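Local structure of polyketide synthase associated protein 5 (Mycobacterium tuberculosis, 1Q9J) at residues A239-A242 and A243-L247; C381-A385 and G386-I390. The protein probably transfers mycocerosyl groups from mycocerosic acid synthase onto phthiocerol, phthiodiolone and phenolphthiocerol, completing synthesis of their dimycocerosate esters. All blocks are in the same frame, centred on the assembly; numbering follows the deposited sequence.

Contact 1 (A239-A242 and A243-L247)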
loop_
_atom_site.group_PDB
_atom_site.type_symbol
_atom_site.label_atom_id
_atom_site.label_comp_id
_atom_site.label_asym_id
_atom_site.label_seq_id
_atom_site.Cartn_x
_atom_site.Cartn_y
_atom_site.Cartn_z
ATOM N N ALA A 239 -9.013 -7.213 11.701
ATOM C CA ALA A 239 -9.193 -8.639 11.934
ATOM C C ALA A 239 -10.572 -9.088 11.476
ATOM O O ALA A 239 -10.709 -10.084 10.759
ATOM C CB ALA A 239 -9.005 -8.947 13.399
ATOM N N VAL A 240 -11.594 -8.350 11.894
ATOM C CA VAL A 240 -12.959 -8.676 11.514
ATOM C C VAL A 240 -13.116 -8.505 10.008
ATOM O O VAL A 240 -13.517 -9.433 9.302
ATOM C CB VAL A 240 -13.965 -7.756 12.206
ATOM C CG1 VAL A 240 -15.369 -8.293 12.007
ATOM C CG2 VAL A 240 -13.636 -7.643 13.673
ATOM N N VAL A 241 -12.797 -7.303 9.533
ATOM C CA VAL A 241 -12.886 -6.977 8.118
ATOM C C VAL A 241 -12.394 -8.119 7.239
ATOM O O VAL A 241 -13.014 -8.435 6.222
ATOM C CB VAL A 241 -12.066 -5.708 7.763
ATOM C CG1 VAL A 241 -12.049 -5.509 6.250
ATOM C CG2 VAL A 241 -12.681 -4.479 8.428
ATOM N N ALA A 242 -11.289 -8.745 7.624
ATOM C CA ALA A 242 -10.748 -9.839 6.827
ATOM C C ALA A 242 -11.720 -11.009 6.805
ATOM O O ALA A 242 -11.905 -11.661 5.776
ATOM C CB ALA A 242 -9.404 -10.281 7.394
ATOM N N ALA A 243 -12.320 -11.281 7.961
ATOM C CA ALA A 243 -13.292 -12.359 8.085
ATOM C C ALA A 243 -14.425 -12.049 7.103
ATOM O O ALA A 243 -14.766 -12.865 6.246
ATOM C CB ALA A 243 -13.821 -12.419 9.503
ATOM N N ALA A 244 -14.989 -10.851 7.223
ATOM C CA ALA A 244 -16.066 -10.437 6.337
ATOM C C ALA A 244 -15.673 -10.655 4.874
ATOM O O ALA A 244 -16.457 -11.173 4.073
ATOM C CB ALA A 244 -16.416 -8.972 6.574
ATOM N N ILE A 245 -14.461 -10.256 4.519
ATOM C CA ILE A 245 -13.979 -10.427 3.159
ATOM C C ILE A 245 -13.906 -11.913 2.804
ATOM O O ILE A 245 -14.425 -12.340 1.774
ATOM C CB ILE A 245 -12.580 -9.784 3.009
ATOM C CG1 ILE A 245 -12.717 -8.280 3.135
ATOM C CG2 ILE A 245 -11.945 -10.158 1.680
ATOM C CD1 ILE A 245 -11.424 -7.584 3.323
ATOM N N LEU A 246 -13.263 -12.698 3.664
ATOM C CA LEU A 246 -13.110 -14.128 3.421
ATOM C C LEU A 246 -14.436 -14.891 3.347
ATOM O O LEU A 246 -14.578 -15.821 2.548
ATOM C CB LEU A 246 -12.195 -14.745 4.483
ATOM C CG LEU A 246 -10.707 -14.435 4.311
ATOM C CD1 LEU A 246 -9.956 -14.778 5.577
ATOM C CD2 LEU A 246 -10.162 -15.219 3.119
ATOM N N LEU A 247 -15.404 -14.510 4.176
ATOM C CA LEU A 247 -16.704 -15.173 4.147
ATOM C C LEU A 247 -17.320 -14.953 2.777
ATOM O O LEU A 247 -17.598 -15.909 2.044
ATOM C CB LEU A 247 -17.623 -14.599 5.223
ATOM C CG LEU A 247 -17.240 -15.035 6.633
ATOM C CD1 LEU A 247 -18.170 -14.408 7.635
ATOM C CD2 LEU A 247 -17.288 -16.547 6.718
#
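Val241 and Ile245, four residues apart on one flank of the helix, meet through their outer methyl groups, with Val241 CG1 3.6 Å from Ile245 CD1. The valine presents CG1 because that branch stands trans to its backbone N (chi1 173°), while the isoleucine's CG1 branch runs extended to its terminal methyl and passes beside the backbone carbonyl of Val241. One turn of alpha helix sets this spacing: Ile245 N donates to Val241 O at 2.9 Å, and the flanking bonds are Ala244 N to Val240 O at 2.9 Å and Leu246 N to Ala242 O at 2.7 Å. The bond from Ala243 N to Ala239 O is weak at 3.4 Å. Ser236, just before helix 237-253, is hydrogen-bonded through OG to Ala239 N in the first turn, and Thr248 OG1 is bonded to Ala244 O farther along. The alanine methyls at 239, 242, 243 and 244 all meet neighbouring elements. Helix 300-317 packs on Ala239, Ala243, Leu246 and Leu247, helix 399-412 on Ala244 and Ile245, and Tyr262 of strand 260-267 lies against Ala242 and Leu246.

Contact 2 (C381-A385 and G386-I390)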
loop_
_atom_site.group_PDB
_atom_site.type_symbol
_atom_site.label_atom_id
_atom_site.label_comp_id
_atom_site.label_asym_id
_atom_site.label_seq_id
_atom_site.Cartn_x
_atom_site.Cartn_y
_atom_site.Cartn_z
ATOM N N CYS A 381 -8.567 -1.592 3.372
ATOM C CA CYS A 381 -9.478 -0.854 4.234
ATOM C C CYS A 381 -8.739 0.219 5.004
ATOM O O CYS A 381 -7.518 0.193 5.075
ATOM C CB CYS A 381 -10.185 -1.808 5.206
ATOM S SG CYS A 381 -9.083 -2.726 6.297
ATOM N N ALA A 382 -9.483 1.166 5.565
ATOM C CA ALA A 382 -8.908 2.248 6.351
ATOM C C ALA A 382 -10.029 3.053 7.003
ATOM O O ALA A 382 -11.146 3.138 6.482
ATOM C CB ALA A 382 -8.048 3.149 5.477
ATOM N N VAL A 383 -9.730 3.637 8.155
ATOM C CA VAL A 383 -10.723 4.427 8.854
ATOM C C VAL A 383 -10.399 5.899 8.700
ATOM O O VAL A 383 -9.484 6.432 9.335
ATOM C CB VAL A 383 -10.771 4.038 10.324
ATOM C CG1 VAL A 383 -11.857 4.826 11.041
ATOM C CG2 VAL A 383 -11.031 2.549 10.430
ATOM N N TYR A 384 -11.164 6.543 7.829
ATOM C CA TYR A 384 -10.989 7.951 7.538
ATOM C C TYR A 384 -12.031 8.712 8.333
ATOM O O TYR A 384 -13.208 8.357 8.319
ATOM C CB TYR A 384 -11.188 8.206 6.034
ATOM C CG TYR A 384 -10.832 9.610 5.589
ATOM C CD1 TYR A 384 -9.552 9.919 5.139
ATOM C CD2 TYR A 384 -11.759 10.647 5.684
ATOM C CE1 TYR A 384 -9.201 11.227 4.802
ATOM C CE2 TYR A 384 -11.418 11.960 5.352
ATOM C CZ TYR A 384 -10.135 12.243 4.917
ATOM O OH TYR A 384 -9.784 13.548 4.647
ATOM N N ALA A 385 -11.588 9.739 9.048
ATOM C CA ALA A 385 -12.500 10.560 9.827
ATOM C C ALA A 385 -13.471 9.711 10.639
ATOM O O ALA A 385 -14.663 10.019 10.729
ATOM C CB ALA A 385 -13.274 11.478 8.892
ATOM N N GLY A 386 -12.956 8.641 11.230
ATOM C CA GLY A 386 -13.800 7.766 12.012
ATOM C C GLY A 386 -14.821 7.019 11.172
ATOM O O GLY A 386 -15.911 6.685 11.641
ATOM N N GLN A 387 -14.474 6.754 9.920
ATOM C CA GLN A 387 -15.366 6.031 9.023
ATOM C C GLN A 387 -14.548 4.977 8.295
ATOM O O GLN A 387 -13.529 5.286 7.679
ATOM C CB GLN A 387 -15.994 6.995 8.016
ATOM C CG GLN A 387 -16.523 8.279 8.655
ATOM C CD GLN A 387 -17.097 9.266 7.636
ATOM O OE1 GLN A 387 -18.033 8.937 6.898
ATOM N NE2 GLN A 387 -16.545 10.486 7.602
ATOM N N LEU A 388 -14.994 3.732 8.393
ATOM C CA LEU A 388 -14.310 2.635 7.741
ATOM C C LEU A 388 -14.526 2.730 6.248
ATOM O O LEU A 388 -15.618 3.062 5.797
ATOM C CB LEU A 388 -14.838 1.288 8.224
ATOM C CG LEU A 388 -14.381 0.100 7.369
ATOM C CD1 LEU A 388 -12.871 0.022 7.358
ATOM C CD2 LEU A 388 -14.980 -1.183 7.903
ATOM N N ILE A 389 -13.481 2.434 5.488
ATOM C CA ILE A 389 -13.557 2.481 4.042
ATOM C C ILE A 389 -13.050 1.180 3.432
ATOM O O ILE A 389 -11.888 0.809 3.607
ATOM C CB ILE A 389 -12.712 3.626 3.486
ATOM C CG1 ILE A 389 -13.154 4.946 4.086
ATOM C CG2 ILE A 389 -12.838 3.677 1.978
ATOM C CD1 ILE A 389 -12.241 6.089 3.706
ATOM N N ILE A 390 -13.933 0.494 2.716
ATOM C CA ILE A 390 -13.585 -0.752 2.054
ATOM C C ILE A 390 -13.210 -0.410 0.615
ATOM O O ILE A 390 -13.752 0.534 0.036
ATOM C CB ILE A 390 -14.779 -1.715 2.014
ATOM C CG1 ILE A 390 -15.209 -2.087 3.426
ATOM C CG2 ILE A 390 -14.409 -2.968 1.259
ATOM C CD1 ILE A 390 -16.470 -2.936 3.441
#
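Leu388 pushes a methyl into the shallow hollow that Cys381 and Val383 leave on the neighbouring strand. Its CD1 lies 3.9 Å from Cys381 CB and, more loosely, 4.4 Å from Val383 CG2. With CG trans to the backbone N (chi1 168°), the leucine brings this methyl across to the partner strand. The other branch of Val383 is turned to the hairpin's end: CG1 lies over the turn, 3.7 Å from Gly386 CA and near Gln387 N.

Strands 378-384 and 387-393 form a tight beta hairpin, closed by a type I' turn from Tyr384 to Gln387 in which Ala385 and Gly386 both take positive phi. The hairpin belongs to the mixed sheet of the C-terminal half of the protein, and its two short strand segments run antiparallel at 152°. Tyr384 N donates to Gln387 O at 2.7 Å, and Ile389 N to Ala382 O at 2.6 Å; the return bonds of both pairs are weak.

On the face carrying Ala382, Tyr384, Gln387 and Ile389, Ile389 points along its own strand toward the turn, so that its CD1 reaches Tyr384 on the diagonal and comes within 3.3 Å of Tyr384 CB, lying oblique to the ring. The phenol swings out from the hairpin to Ile361 and Ile364 of strand 360-368, an outermost strand of the five-stranded sheet that also contains 23-31. The Gln387 chain stays straight past its first bend (chi2 178°) and runs alongside the turn, laying NE2 3.7 Å from Ala385 CB, while Trp217 packs on both Gln387 and Ile389. On the strand's backbone, Thr223 OG1 from helix 220-230 is hydrogen-bonded to Leu388 N, and Leu218 and Leu410 press on the leucine side chain.

Contact 1 lies on helix 237-253, which packs against the hairpin of contact 2. Although their centres are about 15 Å apart, the two touch through Val241, whose branches divide between the strands: CG2 lies 4.1 Å from Leu388 CD2, and CG1 is 4.1 Å from Cys381 SG. Leu237 and Asn238, earlier on the same helix, add contacts to Val383 and Cys381. Helix 399-412 also touches both, through Leu410 on Ala244 and Leu388. Contact 2 is remote from the annotated sites, whereas the Ala239 side chain of contact 1 is about 9 Å from that of Arg312, a residue probably important for recognising the acyl carrier domain.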